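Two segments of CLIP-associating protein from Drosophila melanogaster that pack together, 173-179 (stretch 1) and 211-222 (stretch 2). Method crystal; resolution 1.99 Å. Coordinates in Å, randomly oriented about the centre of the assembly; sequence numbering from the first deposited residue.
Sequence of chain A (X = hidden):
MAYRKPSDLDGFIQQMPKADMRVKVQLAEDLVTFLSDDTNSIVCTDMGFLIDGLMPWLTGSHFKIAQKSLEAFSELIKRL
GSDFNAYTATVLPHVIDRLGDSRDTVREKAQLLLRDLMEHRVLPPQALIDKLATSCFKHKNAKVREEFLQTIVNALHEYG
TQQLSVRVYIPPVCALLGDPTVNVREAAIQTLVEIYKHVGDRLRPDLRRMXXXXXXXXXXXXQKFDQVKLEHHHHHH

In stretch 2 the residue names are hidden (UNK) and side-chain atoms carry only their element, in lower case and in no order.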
# COMPACT_ATOMS: atom_id res chain seq x y z
N VAL A 173 10.69 -7.29 10.94
CA VAL A 173 10.85 -8.13 9.76
C VAL A 173 11.46 -9.49 10.17
O VAL A 173 11.05 -10.55 9.68
CB VAL A 173 11.74 -7.46 8.69
CG1 VAL A 173 12.12 -8.47 7.60
CG2 VAL A 173 11.02 -6.24 8.12
N CYS A 174 12.42 -9.46 11.07
CA CYS A 174 13.01 -10.72 11.54
C CYS A 174 11.97 -11.60 12.24
O CYS A 174 11.98 -12.81 12.07
CB CYS A 174 14.21 -10.45 12.44
SG CYS A 174 15.71 -9.94 11.54
N ALA A 175 11.06 -10.99 12.99
CA ALA A 175 9.97 -11.75 13.62
C ALA A 175 9.16 -12.52 12.58
O ALA A 175 8.69 -13.61 12.86
CB ALA A 175 9.06 -10.82 14.42
N LEU A 176 8.99 -11.94 11.39
CA LEU A 176 8.26 -12.62 10.33
C LEU A 176 8.98 -13.81 9.70
O LEU A 176 8.37 -14.58 8.96
CB LEU A 176 7.79 -11.62 9.26
CG LEU A 176 6.71 -10.64 9.75
CD1 LEU A 176 6.15 -9.85 8.59
CD2 LEU A 176 5.59 -11.38 10.47
N LEU A 177 10.29 -13.95 9.97
CA LEU A 177 11.00 -15.16 9.57
C LEU A 177 10.38 -16.41 10.20
O LEU A 177 10.42 -17.49 9.61
CB LEU A 177 12.50 -15.09 9.95
CG LEU A 177 13.33 -14.07 9.18
CD1 LEU A 177 14.73 -13.93 9.78
CD2 LEU A 177 13.42 -14.44 7.71
N GLY A 178 9.79 -16.26 11.39
CA GLY A 178 9.10 -17.35 12.04
C GLY A 178 7.58 -17.30 11.89
O GLY A 178 6.85 -17.85 12.72
N ASP A 179 7.10 -16.65 10.84
CA ASP A 179 5.66 -16.58 10.56
C ASP A 179 5.11 -17.99 10.38
O ASP A 179 5.80 -18.87 9.88
CB ASP A 179 5.42 -15.75 9.29
CG ASP A 179 3.98 -15.28 9.16
OD1 ASP A 179 3.18 -15.96 8.48
OD2 ASP A 179 3.66 -14.22 9.73
N UNK A 211 18.86 -12.09 18.61
CA UNK A 211 18.75 -13.42 19.20
C UNK A 211 17.48 -14.14 18.74
O UNK A 211 17.33 -15.35 18.91
c UNK A 211 17.82 -12.42 21.34
o UNK A 211 17.07 -11.76 20.59
o UNK A 211 17.77 -12.34 22.59
c UNK A 211 18.84 -13.36 20.73
N UNK A 212 16.56 -13.37 18.17
CA UNK A 212 15.44 -13.93 17.42
C UNK A 212 15.94 -14.89 16.34
O UNK A 212 15.70 -16.10 16.41
c UNK A 212 13.32 -13.23 16.18
c UNK A 212 14.66 -12.78 16.77
o UNK A 212 12.28 -13.02 16.84
o UNK A 212 13.32 -13.77 15.05
N UNK A 213 16.66 -14.34 15.35
CA UNK A 213 17.13 -15.06 14.16
C UNK A 213 18.00 -16.28 14.47
O UNK A 213 19.13 -16.14 14.95
c UNK A 213 17.11 -12.91 12.85
c UNK A 213 17.94 -14.12 13.25
c UNK A 213 18.44 -14.87 12.03
N UNK A 214 17.49 -17.48 14.17
CA UNK A 214 18.26 -18.70 14.40
C UNK A 214 19.57 -18.65 13.61
O UNK A 214 19.59 -18.06 12.53
c UNK A 214 15.97 -19.22 13.89
c UNK A 214 17.35 -19.81 13.85
c UNK A 214 16.16 -17.76 13.60
N UNK A 215 20.63 -19.26 14.13
CA UNK A 215 21.92 -19.25 13.46
C UNK A 215 21.79 -19.75 12.03
O UNK A 215 22.44 -19.26 11.12
c UNK A 215 22.93 -20.10 14.23
N UNK A 216 20.93 -20.75 11.84
CA UNK A 216 20.75 -21.35 10.53
C UNK A 216 20.23 -20.32 9.50
O UNK A 216 20.59 -20.36 8.32
c UNK A 216 19.80 -22.54 10.63
o UNK A 216 18.57 -22.13 11.21
N UNK A 217 19.40 -19.39 9.95
CA UNK A 217 18.88 -18.37 9.05
C UNK A 217 19.86 -17.22 8.88
O UNK A 217 19.93 -16.62 7.81
c UNK A 217 14.00 -19.51 9.39
c UNK A 217 15.04 -18.43 9.64
c UNK A 217 17.50 -17.88 9.50
n UNK A 217 12.68 -19.18 10.01
c UNK A 217 16.42 -18.94 9.31
N UNK A 218 20.61 -16.93 9.93
CA UNK A 218 21.69 -15.95 9.85
C UNK A 218 22.66 -16.40 8.76
O UNK A 218 23.11 -15.60 7.93
c UNK A 218 24.19 -14.95 12.70
c UNK A 218 22.41 -15.86 11.19
c UNK A 218 22.98 -13.41 11.14
c UNK A 218 23.53 -14.82 11.34
N UNK A 219 22.95 -17.70 8.75
CA UNK A 219 23.91 -18.25 7.79
C UNK A 219 23.33 -18.17 6.38
O UNK A 219 24.03 -17.83 5.43
c UNK A 219 24.26 -19.71 8.14
N UNK A 220 22.05 -18.47 6.27
CA UNK A 220 21.36 -18.48 4.99
C UNK A 220 21.26 -17.05 4.45
O UNK A 220 21.43 -16.81 3.25
se UNK A 220 17.48 -18.64 3.90
c UNK A 220 19.25 -19.44 3.91
c UNK A 220 19.98 -19.08 5.19
c UNK A 220 18.05 -16.83 4.01
N UNK A 221 20.98 -16.11 5.34
CA UNK A 221 20.89 -14.71 4.96
C UNK A 221 22.26 -14.23 4.50
O UNK A 221 22.38 -13.53 3.49
c UNK A 221 20.40 -13.87 6.14
c UNK A 221 18.56 -13.39 7.80
c UNK A 221 18.09 -13.27 5.37
c UNK A 221 18.89 -13.97 6.44
N UNK A 222 23.31 -14.62 5.22
CA UNK A 222 24.65 -14.19 4.83
C UNK A 222 25.07 -14.75 3.47
O UNK A 222 25.77 -14.08 2.71
o UNK A 222 26.75 -13.72 9.12
o UNK A 222 27.64 -12.68 7.41
c UNK A 222 25.45 -13.55 7.14
c UNK A 222 26.71 -13.31 7.94
c UNK A 222 25.67 -14.45 5.93

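Position 211 has two side-chain carbons, the second carrying two oxygens. That is a short carboxylate, so the residue is Asp211. It is poorly ordered and does not reach stretch 1.

Position 212 has the same pattern: two carbons, with two oxygens on the second. One oxygen lies 3.4 Å from the backbone O of Cys174. The residue is Asp212. Its CB points toward stretch 1, but the close atoms, Asp212 OD2 and Cys174 O, are both acceptors and form no hydrogen bond. The side chain is poorly ordered.

Position 213 has three carbons, with the fork at the first. One branch carbon lies 3.5 Å from SG of Cys174 and 4.0 Å from CD1 of Leu177. A fork at CB with no heteroatom gives Val213. The touching branch is CG2, and chi1 is t.

Position 214 has three carbons that close a ring onto the backbone N. This is Pro214. It sits at the N-cap position, right before the helix that starts at 215. Its carbonyl O accepts hydrogen bonds from the backbone N atoms of positions 217 and 218.

Position 215 has one carbon and nothing beyond it, so it is Ala215. It begins the helix, far from stretch 1.

Position 216 has one carbon followed by one oxygen. With no second branch, this is Ser216. It is exposed and makes no contact across the stretches.

Position 217 has four carbons in a row ending in nitrogen. The nitrogen lies 2.9 Å from the backbone O of Leu177. An unbranched chain of this length with a terminal amine is Lys217. Its chi2 to chi4 are all t, so the chain is extended, and NZ donates a hydrogen bond to Leu177 O.

Position 218 has four carbons, forked at the second. This is Leu218. Its CB points sideways, and the side chain makes no contact with stretch 1.

Position 219 has a single carbon and is Ala219. It is exposed and out of reach.

Position 220 has two carbons, a selenium and a final carbon, unbranched. The selenium identifies selenomethionine, Met220. It makes no contact with stretch 1.

Position 221 has four carbons, forked at the second. One of them approaches CD1 of Leu177 at 4.3 Å. The residue is Leu221, and the carbon is CD1. Its CB points toward stretch 1.

Position 222 has three carbons, the third carrying two oxygens. This longer carboxylate is Glu222. It is hydrogen-bonded elsewhere in the structure.

The contact is small, burying 305 Å² over both sides. Leu177 is central to it. Its side chain packs against Val213 and Leu221, while its carbonyl receives the Lys217 hydrogen bond. Lys217 and Leu221 are one helical turn apart, so both can face stretch 1. Cys174 extends the apolar patch through Val213. The one hydrogen bond across the stretches runs from Lys217 NZ to the backbone O of Leu177. The carboxylate of Asp179 is out of reach, and no salt bridge forms across the stretches.

Stretch 2 211-222: DDVPASKLAMLE
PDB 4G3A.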